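Local coordinates for protein putative aminopeptidase (Leishmania major, PDB 5NTH) that probably acts as a manganese-dependent M17 leucyl aminopeptidase, removing residues from the N-terminal ends of peptides, at residues A[248-251]-A[257-260]; A[261-266]-A[272-277]. All blocks are in the same frame, centred on the assembly; numbering follows the deposited sequence.

Contact 1 (A[248-251]-A[257-260]); sequences TVIK and EKGY
Ile250 on strand 246-251, outermost of its sheet within this chain, faces the turn that follows helix 253-257, and the backbones stay well apart: the closest approach of CA atoms is 8.7 Å, between Ile250 and Lys258, so side chains alone bridge the gap. The delta methyl does most of the work. Ile250 CD1 lies 3.6 Å from Tyr260 CE1 and 3.9 Å from Tyr260 OH, meeting the phenol end of the ring obliquely, with the two side chains crossing at about a right angle. Because CG1 sits beside the backbone N (chi1 -55°), the long branch carries CD1 to the ring, while the short branch, CG2, turns to Lys258, 4.4 Å from its CD. A beta-branched residue thus suits both the extended strand and a double task. Lys258 lends only its aliphatic stem and stays exposed, whereas Ile250 and Tyr260 are buried. Leu255 and, from helix 391-404, Tyr401 also touch both Ile250 and Tyr260, and Lys377 makes a cation-pi contact with the Tyr260 ring. Gly259 has positive phi (87°), where a CB would press on the preceding carbonyl, and this conformation swings the chain round to deliver Tyr260. The amide N of Gly259 hydrogen-bonds to Arg256 O and that of Tyr260 to Leu255 O, the signature of a Schellman motif ending helix 253-257, with Tyr260 at the N-cap position of the next helix.

Contact 2 (A[261-266]-A[272-277]); sequences GGIYAV and YPAHLV
Ile263, on the first turn of helix 261-267, points its side chain at the start of strand 275-282 and carries nearly the whole contact. Its longer branch makes the reach: CG1 lies anti to the backbone N (chi1 -174°) and the chain runs on extended, so CD1 reaches the strand 3.8 Å from His275 O and 4.0 Å from Leu276 CG. Leu276 meets it at a slant, its CB leaving the strand to one side of the helix but its branched end coming back, with CD2 4.1 Å from Ile263 CD1. Nearer the helix backbone, Ala274 CB is 4.0 Å from Ile263 O and 4.3 Å from Ile263 CG1; a small methyl suits a place so close to the helix main chain. The tight part is van der Waals packing of aliphatic carbons, two beside backbone carbonyl oxygens, and Leu255 of helix 253-257 touches both Ile263 and Ala274. The other side is looser. The side chain of Tyr264, partly exposed, stays 5.8 Å off, CD1 to Ala274 CB, and leans instead on Leu255 and Arg256, while the chain before the strand, at Tyr272 and Pro273, draws away from the helix. His275 turns its ring from the helix toward helix 229-243, offering only its carbonyl side here. The helix start is anchored by Asp397, whose OD2 accepts a hydrogen bond from Ile263 N. Ile263 lies about 9 Å, side chain to side chain, from the manganese ligands Lys298 and Glu390, so this helix-on-strand packing lies near, but outside, the metal site of the M17 catalytic domain.

From the N terminus, the chain leaves strand 246-251, passes through helix 253-257, and contact 1 closes that loop when 257-260 returns to the strand. Helix 261-267 starts at once, and contact 2 closes a second loop as 272-277 enters strand 275-282. The loops follow in series, neither nesting nor crossing, with centres about 8 Å apart. They are joined through the sheet: the two strands are antiparallel neighbours, and Ile250 N probably donates a hydrogen bond to Leu276 O, 2.8 Å away. Tyr260 CD2 also packs 3.8 Å from Leu276 CD1. Together the contacts tie the turn between two short helices, and the second helix itself, to neighbouring strands of the catalytic domain's mixed sheet.

Contact 1 (A[248-251]-A[257-260])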
loop_
_atom_site.group_PDB
_atom_site.type_symbol
_atom_site.label_atom_id
_atom_site.label_comp_id
_atom_site.label_asym_id
_atom_site.label_seq_id
_atom_site.Cartn_x
_atom_site.Cartn_y
_atom_site.Cartn_z
ATOM N N THR A 248 44.852 -11.930 3.239
ATOM C CA THR A 248 44.155 -13.220 3.144
ATOM C C THR A 248 42.828 -13.016 2.425
ATOM O O THR A 248 42.038 -12.157 2.817
ATOM C CB THR A 248 43.906 -13.821 4.539
ATOM O OG1 THR A 248 45.171 -13.989 5.212
ATOM C CG2 THR A 248 43.153 -15.173 4.426
ATOM N N VAL A 249 42.602 -13.788 1.369
ATOM C CA VAL A 249 41.358 -13.717 0.596
ATOM C C VAL A 249 40.725 -15.078 0.599
ATOM O O VAL A 249 41.368 -16.037 0.215
ATOM C CB VAL A 249 41.622 -13.365 -0.879
ATOM C CG1 VAL A 249 40.322 -13.304 -1.667
ATOM C CG2 VAL A 249 42.358 -12.040 -0.997
ATOM N N ILE A 250 39.463 -15.179 0.989
ATOM C CA ILE A 250 38.699 -16.418 0.752
ATOM C C ILE A 250 37.625 -16.075 -0.261
ATOM O O ILE A 250 36.861 -15.148 -0.036
ATOM C CB ILE A 250 38.118 -17.006 2.061
ATOM C CG1 ILE A 250 39.258 -17.225 3.087
ATOM C CG2 ILE A 250 37.388 -18.337 1.788
ATOM C CD1 ILE A 250 38.802 -17.305 4.519
ATOM N N LYS A 251 37.579 -16.794 -1.377
ATOM C CA LYS A 251 36.712 -16.406 -2.507
ATOM C C LYS A 251 35.761 -17.529 -2.950
ATOM O O LYS A 251 36.163 -18.685 -3.010
ATOM C CB LYS A 251 37.581 -15.970 -3.692
ATOM C CG LYS A 251 36.821 -15.549 -4.946
ATOM C CD LYS A 251 37.787 -15.174 -6.087
ATOM C CE LYS A 251 37.118 -15.154 -7.476
ATOM N NZ LYS A 251 37.915 -14.473 -8.555
ATOM N N GLU A 257 33.307 -24.176 1.002
ATOM C CA GLU A 257 34.176 -25.328 1.371
ATOM C C GLU A 257 34.768 -25.167 2.785
ATOM O O GLU A 257 34.824 -26.128 3.551
ATOM C CB GLU A 257 35.315 -25.552 0.359
ATOM N N LYS A 258 35.168 -23.953 3.142
ATOM C CA LYS A 258 35.810 -23.726 4.433
ATOM C C LYS A 258 34.823 -23.318 5.529
ATOM O O LYS A 258 35.246 -22.861 6.581
ATOM C CB LYS A 258 36.947 -22.705 4.283
ATOM C CG LYS A 258 38.013 -23.153 3.274
ATOM C CD LYS A 258 39.185 -22.179 3.121
ATOM C CE LYS A 258 40.175 -22.243 4.287
ATOM N NZ LYS A 258 41.578 -22.000 3.822
ATOM N N GLY A 259 33.525 -23.495 5.306
ATOM C CA GLY A 259 32.539 -23.294 6.357
ATOM C C GLY A 259 31.960 -21.896 6.597
ATOM O O GLY A 259 31.221 -21.712 7.581
ATOM N N TYR A 260 32.244 -20.911 5.729
ATOM C CA TYR A 260 31.602 -19.555 5.846
ATOM C C TYR A 260 30.239 -19.499 5.149
ATOM O O TYR A 260 30.053 -18.764 4.175
ATOM C CB TYR A 260 32.526 -18.409 5.349
ATOM C CG TYR A 260 33.880 -18.389 6.049
ATOM C CD1 TYR A 260 34.943 -19.154 5.562
ATOM C CD2 TYR A 260 34.079 -17.646 7.220
ATOM C CE1 TYR A 260 36.171 -19.169 6.209
ATOM C CE2 TYR A 260 35.303 -17.651 7.874
ATOM C CZ TYR A 260 36.348 -18.414 7.363
ATOM O OH TYR A 260 37.567 -18.439 7.991
#

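Contact 2 (A[261-266]-A[272-277])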
loop_
_atom_site.group_PDB
_atom_site.type_symbol
_atom_site.label_atom_id
_atom_site.label_comp_id
_atom_site.label_asym_id
_atom_site.label_seq_id
_atom_site.Cartn_x
_atom_site.Cartn_y
_atom_site.Cartn_z
ATOM N N GLY A 261 29.286 -20.267 5.687
ATOM C CA GLY A 261 27.979 -20.418 5.068
ATOM C C GLY A 261 27.154 -19.135 4.954
ATOM O O GLY A 261 26.356 -18.975 4.024
ATOM N N GLY A 262 27.344 -18.215 5.891
ATOM C CA GLY A 262 26.533 -17.014 5.954
ATOM C C GLY A 262 26.830 -16.119 4.778
ATOM O O GLY A 262 25.923 -15.718 4.057
ATOM N N ILE A 263 28.097 -15.810 4.571
ATOM C CA ILE A 263 28.458 -14.933 3.473
ATOM C C ILE A 263 28.401 -15.629 2.104
ATOM O O ILE A 263 28.055 -14.999 1.116
ATOM C CB ILE A 263 29.812 -14.250 3.683
ATOM C CG1 ILE A 263 30.053 -13.235 2.554
ATOM C CG2 ILE A 263 30.945 -15.273 3.760
ATOM C CD1 ILE A 263 31.301 -12.404 2.736
ATOM N N TYR A 264 28.734 -16.911 2.038
ATOM C CA TYR A 264 28.561 -17.639 0.791
ATOM C C TYR A 264 27.079 -17.672 0.356
ATOM O O TYR A 264 26.768 -17.524 -0.825
ATOM C CB TYR A 264 29.082 -19.065 0.907
ATOM C CG TYR A 264 28.760 -19.828 -0.335
ATOM C CD1 TYR A 264 29.541 -19.698 -1.471
ATOM C CD2 TYR A 264 27.624 -20.627 -0.407
ATOM C CE1 TYR A 264 29.229 -20.375 -2.644
ATOM C CE2 TYR A 264 27.307 -21.312 -1.567
ATOM C CZ TYR A 264 28.114 -21.178 -2.683
ATOM O OH TYR A 264 27.791 -21.849 -3.834
ATOM N N ALA A 265 26.181 -17.897 1.315
ATOM C CA ALA A 265 24.742 -17.894 1.039
ATOM C C ALA A 265 24.268 -16.573 0.425
ATOM O O ALA A 265 23.480 -16.576 -0.539
ATOM C CB ALA A 265 23.959 -18.167 2.313
ATOM N N VAL A 266 24.738 -15.457 0.993
ATOM C CA VAL A 266 24.234 -14.125 0.628
ATOM C C VAL A 266 24.633 -13.768 -0.804
ATOM O O VAL A 266 23.811 -13.211 -1.578
ATOM C CB VAL A 266 24.722 -13.022 1.605
ATOM C CG1 VAL A 266 24.379 -11.628 1.095
ATOM C CG2 VAL A 266 24.070 -13.186 2.957
ATOM N N TYR A 272 29.105 -11.701 -9.952
ATOM C CA TYR A 272 30.466 -11.931 -9.462
ATOM C C TYR A 272 30.479 -12.317 -7.987
ATOM O O TYR A 272 29.694 -11.764 -7.193
ATOM C CB TYR A 272 31.365 -10.731 -9.740
ATOM C CG TYR A 272 31.347 -10.401 -11.192
ATOM C CD1 TYR A 272 31.705 -11.364 -12.142
ATOM C CD2 TYR A 272 30.922 -9.148 -11.628
ATOM C CE1 TYR A 272 31.646 -11.080 -13.482
ATOM C CE2 TYR A 272 30.873 -8.842 -12.975
ATOM C CZ TYR A 272 31.220 -9.811 -13.896
ATOM O OH TYR A 272 31.146 -9.479 -15.225
ATOM N N PRO A 273 31.385 -13.250 -7.611
ATOM C CA PRO A 273 31.240 -13.988 -6.346
ATOM C C PRO A 273 31.649 -13.261 -5.054
ATOM O O PRO A 273 32.245 -12.196 -5.086
ATOM C CB PRO A 273 32.101 -15.231 -6.575
ATOM C CG PRO A 273 33.149 -14.778 -7.529
ATOM C CD PRO A 273 32.574 -13.681 -8.366
ATOM N N ALA A 274 31.310 -13.877 -3.932
ATOM C CA ALA A 274 31.643 -13.350 -2.628
ATOM C C ALA A 274 33.145 -13.461 -2.291
ATOM O O ALA A 274 33.838 -14.333 -2.804
ATOM C CB ALA A 274 30.811 -14.049 -1.568
ATOM N N HIS A 275 33.630 -12.546 -1.448
ATOM C CA HIS A 275 34.992 -12.604 -0.920
ATOM C C HIS A 275 35.004 -12.168 0.525
ATOM O O HIS A 275 34.383 -11.166 0.882
ATOM C CB HIS A 275 35.958 -11.619 -1.591
ATOM C CG HIS A 275 36.100 -11.757 -3.070
ATOM N ND1 HIS A 275 35.076 -11.477 -3.947
ATOM C CD2 HIS A 275 37.186 -12.033 -3.834
ATOM C CE1 HIS A 275 35.512 -11.635 -5.186
ATOM N NE2 HIS A 275 36.792 -11.963 -5.146
ATOM N N LEU A 276 35.768 -12.886 1.337
ATOM C CA LEU A 276 36.306 -12.292 2.543
ATOM C C LEU A 276 37.730 -11.879 2.237
ATOM O O LEU A 276 38.559 -12.689 1.845
ATOM C CB LEU A 276 36.227 -13.235 3.734
ATOM C CG LEU A 276 34.856 -13.237 4.410
ATOM C CD1 LEU A 276 34.800 -14.370 5.394
ATOM C CD2 LEU A 276 34.577 -11.943 5.154
ATOM N N VAL A 277 37.994 -10.595 2.373
ATOM C CA VAL A 277 39.300 -10.073 2.091
ATOM C C VAL A 277 39.757 -9.400 3.370
ATOM O O VAL A 277 39.037 -8.543 3.906
ATOM C CB VAL A 277 39.258 -9.040 0.965
ATOM C CG1 VAL A 277 40.673 -8.586 0.612
ATOM C CG2 VAL A 277 38.543 -9.601 -0.253
#